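Side-chain contacts in AF1502 (Archaeoglobus fulgidus, PDB 5A1Q), which is of unknown function but forms a small, all-helical STAC domain, a type associated with transmembrane solute transport and two-component signal transduction: residues A[5-10]-A[24-29]; A[15-20]-A[60-65]; A[49-52]-A[56-59]. All blocks are in the same frame, centred on the assembly; numbering follows the deposited sequence. Where two conformers were deposited one is given.

Contact 1 (A[5-10]-A[24-29]); sequences ITYKKL and IFLNKA
Tyr7 and Asn27 meet edge-on, the phenol ring and the side-chain amide lying nearly in one plane, 14° apart, although the two side chains cross at about a right angle. The Tyr7 hydroxyl gives its proton to the amide oxygen, with OH to Asn27 OD1 at 3.0 Å. The donor lies in the carbonyl plane, on a lone pair, at a C=O...O angle of 131°, which is consistent with the two flat groups being nearly coplanar. The ring gets there because Tyr7 holds CG anti to its own N (chi1 175°), which carries the phenol across towards helix 22-33. Leu26, one residue before Asn27, fills the apolar part of the gap. Its methyl CD2 comes obliquely to the ring, 3.5 Å from Tyr7 CE2, while the other branch, CD1, lies 3.9 Å from Leu10 CD2. A forked leucine suits this place, since each methyl serves a different neighbour. Tyrosine suits its own because the ring packs apolar carbon while the hydroxyl bonds at the partly exposed border. Just before the helix, Thr6 is the N-cap, its OG1 accepting from Lys9 N at 3.0 Å. Plain helix-helix packing thus joins the start of helix 7-18 to helix 22-33. Beyond it, Leu10 rests on Leu47 and Leu26 on Ile46, both from helix 43-51, which continues the hydrophobic interior.

Contact 2 (A[15-20]-A[60-65]); sequences KKEIGP and VEIVEE
Glu17 packs its side chain across Ile62 and past Val63, and of all residues in this contact it buries the largest area. Its first torsion sets CG beside the backbone N (chi1 -67°), and a bend at chi2 (-61°) folds the carboxylate over against helix 57-70. There the Ile62 methyl CG2 stands roughly above the carboxylate plane, 3.6 Å from Glu17 CD. The other end of the isoleucine, CD1, reaches Glu17 OE1 at 3.8 Å. Glu17 and Ile62 cross at about a right angle, whereas Glu17 and Val63 run past each other in opposite directions, with Glu17 CG 4.0 Å from Val63 CG2. No hydrogen bond spans the two segments; the charge of Glu17 is met instead by Arg66, one turn after Ile62, in a salt bridge through OE2. Glutamate therefore suits a border position, its methylenes packing on branched aliphatic residues while its acid end turns to Arg66, beyond the two segments. Cut back to an alanine, this position would probably leave Arg66 without its acid partner and open a gap beside the CG2 methyls of Ile62 and Val63. Ile18 makes the remaining, looser touch, its CD1 lying 4.3 Å from Val60 CG2. Directly after it Gly19 ends the helix with a positive phi of 87°; a beta carbon at these backbone angles would collide with the carbonyl oxygen of Ile18, so glycine is the residue that fits. The contact joins the last turn of helix 7-18 to helix 57-70. On the inner side Val60 also packs on Leu47 and Leu50 of helix 43-51, while Val63 meets Glu13 and Leu14 further back along helix 7-18.

Contact 3 (A[49-52]-A[56-59]); sequences VLKM and LREY
The flat backbone carbonyl of Lys51 presents its oxygen to the aliphatic chain of Arg57, while the Tyr59 ring is approached in its plane, at the edge, by Leu56 O. In that second approach Leu56 O is 3.7 Å from Tyr59 CD2. Tyr59 also packs on helix 7-18, its ring near the backbone oxygen of Glu17 and its CB against Ile18. The motif is a helix-loop-helix connection: helix 43-51 gives way to a short loop, helix 57-70 sets off from it, and the residues flanking the turn pack on one another. Lys51 O lies 3.4 Å from Arg57 CB, with CG and CD of the arginine almost as near, so three carbons line up past one oxygen. With its CG anti to the backbone N (chi1 174°), Arg57 runs outward past this carbonyl. The two long side chains cross at about a right angle, touching through their CG methylenes, Lys51 CG and Arg57 CG, at 3.9 Å. Their charges then part, leaving Lys51 NZ 9.9 Å from Arg57 CZ. The lysine bends at chi3 and its NZ forms a salt bridge with Glu64, about two turns further along helix 57-70. Long, flexible residues fit this outer side, where their methylenes can pack while their charged ends remain near the surface. On the buried side leucines take over: Leu50 also leans on Phe25 and Ala29, Leu56 on Phe25 and Ile18. Between them the touch is loose, Leu50 CD2 resting 4.4 Å from Leu56 CD1.

All three contacts are partly buried, each with an apolar inner side and a polar border, but contact 1 lies nearest the chain centre and contact 3 farthest from it. Contacts 1 and 2 share helix 7-18 and use its opposite ends; contacts 2 and 3 share helix 57-70. Only contact 1 has a hydrogen bond between its segments, a neutral one. Contacts 2 and 3 instead send charged ends to helix 57-70, and the Lys51–Glu64 salt bridge ties them together. Phe25 packing on Leu56 brings contacts 1 and 3 together, and both also touch the second subunit, whereas contact 2 stays within its own chain.

Contact 1 (A[5-10]-A[24-29])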
loop_
_atom_site.group_PDB
_atom_site.type_symbol
_atom_site.label_atom_id
_atom_site.label_comp_id
_atom_site.label_asym_id
_atom_site.label_seq_id
_atom_site.Cartn_x
_atom_site.Cartn_y
_atom_site.Cartn_z
ATOM N N ILE A 5 -0.231 -13.100 -15.429
ATOM C CA ILE A 5 0.720 -12.502 -14.506
ATOM C C ILE A 5 0.737 -13.425 -13.259
ATOM O O ILE A 5 -0.313 -13.897 -12.813
ATOM C CB ILE A 5 0.350 -11.030 -14.148
ATOM C CG1 ILE A 5 0.258 -10.193 -15.459
ATOM C CG2 ILE A 5 1.414 -10.364 -13.256
ATOM C CD1 ILE A 5 1.507 -10.224 -16.343
ATOM N N THR A 6 1.932 -13.701 -12.744
ATOM C CA THR A 6 2.116 -14.484 -11.517
ATOM C C THR A 6 2.939 -13.652 -10.524
ATOM O O THR A 6 3.589 -12.632 -10.852
ATOM C CB THR A 6 2.843 -15.791 -11.829
ATOM O OG1 THR A 6 4.143 -15.461 -12.350
ATOM C CG2 THR A 6 2.076 -16.636 -12.797
ATOM N N TYR A 7 2.969 -14.108 -9.265
ATOM C CA TYR A 7 3.885 -13.541 -8.337
ATOM C C TYR A 7 5.367 -13.558 -8.836
ATOM O O TYR A 7 6.069 -12.543 -8.748
ATOM C CB TYR A 7 3.772 -14.252 -6.985
ATOM C CG TYR A 7 4.793 -13.792 -5.972
ATOM C CD1 TYR A 7 6.040 -14.442 -5.835
ATOM C CD2 TYR A 7 4.482 -12.833 -5.092
ATOM C CE1 TYR A 7 6.963 -14.008 -4.873
ATOM C CE2 TYR A 7 5.426 -12.319 -4.174
ATOM C CZ TYR A 7 6.637 -12.964 -4.032
ATOM O OH TYR A 7 7.515 -12.525 -3.084
ATOM N N LYS A 8 5.817 -14.696 -9.342
ATOM C CA LYS A 8 7.187 -14.797 -9.827
ATOM C C LYS A 8 7.430 -13.777 -10.941
ATOM O O LYS A 8 8.472 -13.078 -10.973
ATOM C CB LYS A 8 7.489 -16.192 -10.310
ATOM C CG LYS A 8 8.919 -16.396 -10.834
ATOM N N LYS A 9 6.481 -13.674 -11.866
ATOM C CA LYS A 9 6.646 -12.757 -12.989
ATOM C C LYS A 9 6.738 -11.287 -12.481
ATOM O O LYS A 9 7.653 -10.528 -12.891
ATOM C CB LYS A 9 5.527 -12.960 -14.036
ATOM C CG LYS A 9 5.452 -11.879 -15.084
ATOM C CD LYS A 9 6.559 -12.037 -16.089
ATOM C CE LYS A 9 6.204 -11.322 -17.379
ATOM N NZ LYS A 9 7.408 -11.109 -18.230
ATOM N N LEU A 10 5.843 -10.882 -11.566
ATOM C CA LEU A 10 5.761 -9.554 -11.138
ATOM C C LEU A 10 7.023 -9.227 -10.290
ATOM O O LEU A 10 7.641 -8.175 -10.473
ATOM C CB LEU A 10 4.434 -9.343 -10.400
ATOM C CG LEU A 10 4.240 -7.943 -9.924
ATOM C CD1 LEU A 10 4.213 -7.030 -11.149
ATOM C CD2 LEU A 10 2.978 -7.784 -9.113
ATOM N N ILE A 24 10.469 -7.095 -0.545
ATOM C CA ILE A 24 9.737 -6.569 0.606
ATOM C C ILE A 24 8.663 -5.546 0.204
ATOM O O ILE A 24 7.544 -5.600 0.746
ATOM C CB ILE A 24 10.631 -6.063 1.748
ATOM C CG1 ILE A 24 11.340 -4.784 1.359
ATOM C CG2 ILE A 24 11.601 -7.150 2.166
ATOM C CD1 ILE A 24 11.862 -4.005 2.536
ATOM N N PHE A 25 8.915 -4.692 -0.788
ATOM C CA PHE A 25 7.889 -3.745 -1.196
ATOM C C PHE A 25 6.664 -4.519 -1.742
ATOM O O PHE A 25 5.502 -4.159 -1.428
ATOM C CB PHE A 25 8.430 -2.755 -2.228
ATOM C CG PHE A 25 9.341 -1.741 -1.637
ATOM C CD1 PHE A 25 8.858 -0.786 -0.744
ATOM C CD2 PHE A 25 10.680 -1.734 -1.939
ATOM C CE1 PHE A 25 9.629 0.188 -0.211
ATOM C CE2 PHE A 25 11.460 -0.728 -1.401
ATOM C CZ PHE A 25 10.948 0.196 -0.495
ATOM N N LEU A 26 6.922 -5.489 -2.590
ATOM C CA LEU A 26 5.790 -6.259 -3.195
ATOM C C LEU A 26 4.973 -6.938 -2.048
ATOM O O LEU A 26 3.739 -6.902 -2.047
ATOM C CB LEU A 26 6.294 -7.260 -4.208
ATOM C CG LEU A 26 5.294 -8.241 -4.814
ATOM C CD1 LEU A 26 4.172 -7.447 -5.457
ATOM C CD2 LEU A 26 5.978 -9.249 -5.766
ATOM N N ASN A 27 5.668 -7.626 -1.144
ATOM C CA ASN A 27 4.973 -8.380 -0.112
ATOM C C ASN A 27 4.177 -7.364 0.812
ATOM O O ASN A 27 3.010 -7.630 1.182
ATOM C CB ASN A 27 5.979 -9.125 0.721
ATOM C CG ASN A 27 6.676 -10.268 -0.023
ATOM O OD1 ASN A 27 6.243 -10.754 -1.075
ATOM N ND2 ASN A 27 7.710 -10.748 0.581
ATOM N N LYS A 28 4.814 -6.250 1.203
ATOM C CA LYS A 28 4.115 -5.316 2.099
ATOM C C LYS A 28 2.867 -4.688 1.374
ATOM O O LYS A 28 1.794 -4.504 2.003
ATOM C CB LYS A 28 5.047 -4.241 2.593
ATOM C CG LYS A 28 6.149 -4.800 3.517
ATOM C CD LYS A 28 5.711 -5.187 4.875
ATOM C CE LYS A 28 6.835 -5.865 5.676
ATOM N NZ LYS A 28 6.200 -6.910 6.540
ATOM N N ALA A 29 2.963 -4.417 0.057
ATOM C CA ALA A 29 1.805 -3.888 -0.652
ATOM C C ALA A 29 0.668 -4.952 -0.668
ATOM O O ALA A 29 -0.489 -4.661 -0.445
ATOM C CB ALA A 29 2.198 -3.509 -2.078
#

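Contact 2 (A[15-20]-A[60-65])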
loop_
_atom_site.group_PDB
_atom_site.type_symbol
_atom_site.label_atom_id
_atom_site.label_comp_id
_atom_site.label_asym_id
_atom_site.label_seq_id
_atom_site.Cartn_x
_atom_site.Cartn_y
_atom_site.Cartn_z
ATOM N N LYS A 15 12.287 -6.597 -9.635
ATOM C CA LYS A 15 13.680 -6.720 -9.251
ATOM C C LYS A 15 14.590 -6.222 -10.351
ATOM O O LYS A 15 15.640 -5.653 -10.028
ATOM C CB LYS A 15 14.052 -8.142 -8.948
ATOM C CG LYS A 15 13.537 -8.655 -7.647
ATOM C CD LYS A 15 13.944 -10.118 -7.536
ATOM C CE LYS A 15 14.073 -10.515 -6.105
ATOM N NZ LYS A 15 14.325 -11.986 -6.074
ATOM N N LYS A 16 14.180 -6.403 -11.623
ATOM C CA LYS A 16 14.956 -5.860 -12.741
ATOM C C LYS A 16 15.176 -4.348 -12.578
ATOM O O LYS A 16 16.250 -3.832 -12.947
ATOM C CB LYS A 16 14.254 -6.174 -14.070
ATOM C CG LYS A 16 15.128 -6.190 -15.307
ATOM C CD LYS A 16 14.746 -7.347 -16.214
ATOM C CE LYS A 16 15.286 -8.672 -15.680
ATOM N NZ LYS A 16 14.616 -9.856 -16.285
ATOM N N GLU A 17 14.162 -3.625 -12.111
ATOM C CA GLU A 17 14.236 -2.163 -11.947
ATOM C C GLU A 17 14.806 -1.680 -10.581
ATOM O O GLU A 17 15.623 -0.744 -10.531
ATOM C CB GLU A 17 12.838 -1.560 -12.177
ATOM C CG GLU A 17 12.330 -1.683 -13.602
ATOM C CD GLU A 17 13.243 -0.969 -14.567
ATOM O OE1 GLU A 17 13.625 0.178 -14.273
ATOM O OE2 GLU A 17 13.623 -1.580 -15.572
ATOM N N ILE A 18 14.434 -2.363 -9.502
ATOM C CA ILE A 18 14.532 -1.894 -8.106
ATOM C C ILE A 18 15.593 -2.697 -7.285
ATOM O O ILE A 18 16.034 -2.269 -6.194
ATOM C CB ILE A 18 13.124 -1.955 -7.438
ATOM C CG1 ILE A 18 12.187 -0.818 -8.007
ATOM C CG2 ILE A 18 13.157 -1.877 -5.940
ATOM C CD1 ILE A 18 10.696 -1.166 -7.863
ATOM N N GLY A 19 15.985 -3.871 -7.748
ATOM C CA GLY A 19 16.906 -4.744 -7.017
ATOM C C GLY A 19 16.213 -5.648 -6.043
ATOM O O GLY A 19 14.961 -5.673 -5.934
ATOM N N PRO A 20 17.014 -6.390 -5.253
ATOM C CA PRO A 20 16.462 -7.403 -4.344
ATOM C C PRO A 20 15.362 -6.931 -3.368
ATOM O O PRO A 20 14.464 -7.694 -2.984
ATOM C CB PRO A 20 17.734 -7.914 -3.623
ATOM C CG PRO A 20 18.828 -7.665 -4.528
ATOM C CD PRO A 20 18.477 -6.464 -5.343
ATOM N N VAL A 60 8.368 1.684 -11.047
ATOM C CA VAL A 60 7.096 0.958 -11.150
ATOM C C VAL A 60 6.376 1.306 -12.466
ATOM O O VAL A 60 5.766 0.416 -13.088
ATOM C CB VAL A 60 6.223 1.236 -9.900
ATOM C CG1 VAL A 60 4.846 0.584 -10.056
ATOM C CG2 VAL A 60 6.958 0.804 -8.669
ATOM N N GLU A 61 6.447 2.565 -12.930
ATOM C CA GLU A 61 5.862 3.024 -14.174
ATOM C C GLU A 61 6.510 2.201 -15.303
ATOM O O GLU A 61 5.834 1.736 -16.233
ATOM C CB GLU A 61 6.083 4.572 -14.353
ATOM C CG GLU A 61 5.166 5.428 -13.439
ATOM C CD GLU A 61 5.378 6.953 -13.328
ATOM O OE1 GLU A 61 6.483 7.509 -13.575
ATOM O OE2 GLU A 61 4.383 7.618 -12.923
ATOM N N ILE A 62 7.834 2.027 -15.236
ATOM C CA ILE A 62 8.552 1.237 -16.266
ATOM C C ILE A 62 8.020 -0.241 -16.285
ATOM O O ILE A 62 7.733 -0.776 -17.360
ATOM C CB ILE A 62 10.086 1.320 -16.073
ATOM C CG1 ILE A 62 10.527 2.739 -16.421
ATOM C CG2 ILE A 62 10.748 0.220 -16.942
ATOM C CD1 ILE A 62 11.953 3.045 -16.065
ATOM N N VAL A 63 7.857 -0.843 -15.097
ATOM C CA VAL A 63 7.271 -2.214 -15.061
ATOM C C VAL A 63 5.892 -2.230 -15.642
ATOM O O VAL A 63 5.591 -3.071 -16.478
ATOM C CB VAL A 63 7.205 -2.721 -13.612
ATOM C CG1 VAL A 63 6.481 -4.075 -13.523
ATOM C CG2 VAL A 63 8.588 -2.891 -13.040
ATOM N N GLU A 64 5.055 -1.267 -15.255
ATOM C CA GLU A 64 3.699 -1.203 -15.857
ATOM C C GLU A 64 3.734 -1.127 -17.367
ATOM O O GLU A 64 3.013 -1.820 -18.090
ATOM C CB GLU A 64 2.930 -0.006 -15.337
ATOM C CG GLU A 64 2.578 -0.133 -13.869
ATOM C CD GLU A 64 1.263 0.528 -13.504
ATOM O OE1 GLU A 64 0.330 0.519 -14.331
ATOM O OE2 GLU A 64 1.154 1.027 -12.364
ATOM N N GLU A 65 4.604 -0.257 -17.882
ATOM C CA GLU A 65 4.743 -0.081 -19.285
ATOM C C GLU A 65 5.162 -1.360 -20.031
ATOM O O GLU A 65 4.599 -1.678 -21.069
ATOM C CB GLU A 65 5.765 1.065 -19.557
ATOM C CG GLU A 65 5.115 2.448 -19.450
ATOM C CD GLU A 65 6.133 3.592 -19.307
ATOM O OE1 GLU A 65 7.349 3.304 -19.365
ATOM O OE2 GLU A 65 5.702 4.755 -19.076
#

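Contact 3 (A[49-52]-A[56-59])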
loop_
_atom_site.group_PDB
_atom_site.type_symbol
_atom_site.label_atom_id
_atom_site.label_comp_id
_atom_site.label_asym_id
_atom_site.label_seq_id
_atom_site.Cartn_x
_atom_site.Cartn_y
_atom_site.Cartn_z
ATOM N N VAL A 49 -0.411 0.851 -5.719
ATOM C CA VAL A 49 0.159 1.170 -4.387
ATOM C C VAL A 49 1.634 1.540 -4.464
ATOM O O VAL A 49 2.052 2.564 -3.991
ATOM C CB VAL A 49 -0.090 0.049 -3.342
ATOM C CG1 VAL A 49 0.589 0.298 -2.009
ATOM C CG2 VAL A 49 -1.591 -0.161 -3.227
ATOM N N LEU A 50 2.440 0.726 -5.157
ATOM C CA LEU A 50 3.836 0.955 -5.256
ATOM C C LEU A 50 4.153 2.203 -6.074
ATOM O O LEU A 50 5.168 2.880 -5.764
ATOM C CB LEU A 50 4.565 -0.251 -5.821
ATOM C CG LEU A 50 4.497 -1.512 -4.924
ATOM C CD1 LEU A 50 5.179 -2.696 -5.622
ATOM C CD2 LEU A 50 5.013 -1.209 -3.554
ATOM N N LYS A 51 3.310 2.570 -7.036
ATOM C CA LYS A 51 3.488 3.837 -7.750
ATOM C C LYS A 51 3.325 5.083 -6.844
ATOM O O LYS A 51 3.833 6.154 -7.169
ATOM C CB LYS A 51 2.534 3.909 -8.911
ATOM C CG LYS A 51 2.985 4.869 -9.967
ATOM C CD LYS A 51 2.509 4.419 -11.353
ATOM C CE LYS A 51 1.048 3.999 -11.367
ATOM N NZ LYS A 51 0.539 4.019 -12.776
HETATM N N MSE A 52 2.584 4.919 -5.736
HETATM C CA MSE A 52 2.367 6.036 -4.764
HETATM C C MSE A 52 3.634 6.212 -3.905
HETATM O O MSE A 52 3.747 7.182 -3.115
HETATM C CB MSE A 52 1.030 5.804 -3.965
HETATM C CG MSE A 52 -0.245 6.096 -4.770
HETATM SE SE MSE A 52 -1.881 5.459 -3.843
HETATM C CE MSE A 52 -1.657 6.552 -2.214
ATOM N N LEU A 56 10.040 4.857 -5.607
ATOM C CA LEU A 56 9.830 3.750 -6.541
ATOM C C LEU A 56 9.095 4.164 -7.806
ATOM O O LEU A 56 9.165 3.413 -8.772
ATOM C CB LEU A 56 9.059 2.571 -5.934
ATOM C CG LEU A 56 9.688 2.018 -4.652
ATOM C CD1 LEU A 56 8.888 0.797 -4.222
ATOM C CD2 LEU A 56 11.150 1.610 -4.823
ATOM N N ARG A 57 8.367 5.286 -7.769
ATOM C CA ARG A 57 7.336 5.601 -8.790
ATOM C C ARG A 57 7.842 5.421 -10.255
ATOM O O ARG A 57 7.187 4.687 -11.003
ATOM C CB ARG A 57 6.792 7.009 -8.619
ATOM C CG ARG A 57 5.851 7.448 -9.719
ATOM C CD ARG A 57 5.185 8.764 -9.323
ATOM N NE ARG A 57 6.173 9.823 -9.064
ATOM C CZ ARG A 57 6.079 10.784 -8.140
ATOM N NH1 ARG A 57 5.038 10.864 -7.310
ATOM N NH2 ARG A 57 7.058 11.680 -8.045
ATOM N N GLU A 58 8.985 5.980 -10.595
ATOM C CA GLU A 58 9.433 5.871 -11.994
ATOM C C GLU A 58 9.689 4.429 -12.389
ATOM O O GLU A 58 9.348 3.975 -13.504
ATOM C CB GLU A 58 10.701 6.695 -12.210
ATOM C CG GLU A 58 10.950 6.930 -13.688
ATOM C CD GLU A 58 12.244 7.638 -13.968
ATOM O OE1 GLU A 58 13.277 6.937 -14.070
ATOM O OE2 GLU A 58 12.213 8.887 -14.099
ATOM N N TYR A 59 10.266 3.683 -11.472
ATOM C CA TYR A 59 10.645 2.309 -11.736
ATOM C C TYR A 59 9.388 1.441 -11.888
ATOM O O TYR A 59 9.313 0.556 -12.731
ATOM C CB TYR A 59 11.567 1.777 -10.605
ATOM C CG TYR A 59 12.765 2.651 -10.401
ATOM C CD1 TYR A 59 13.879 2.470 -11.212
ATOM C CD2 TYR A 59 12.759 3.747 -9.520
ATOM C CE1 TYR A 59 14.984 3.289 -11.105
ATOM C CE2 TYR A 59 13.872 4.557 -9.399
ATOM C CZ TYR A 59 14.971 4.323 -10.206
ATOM O OH TYR A 59 16.085 5.127 -10.112
#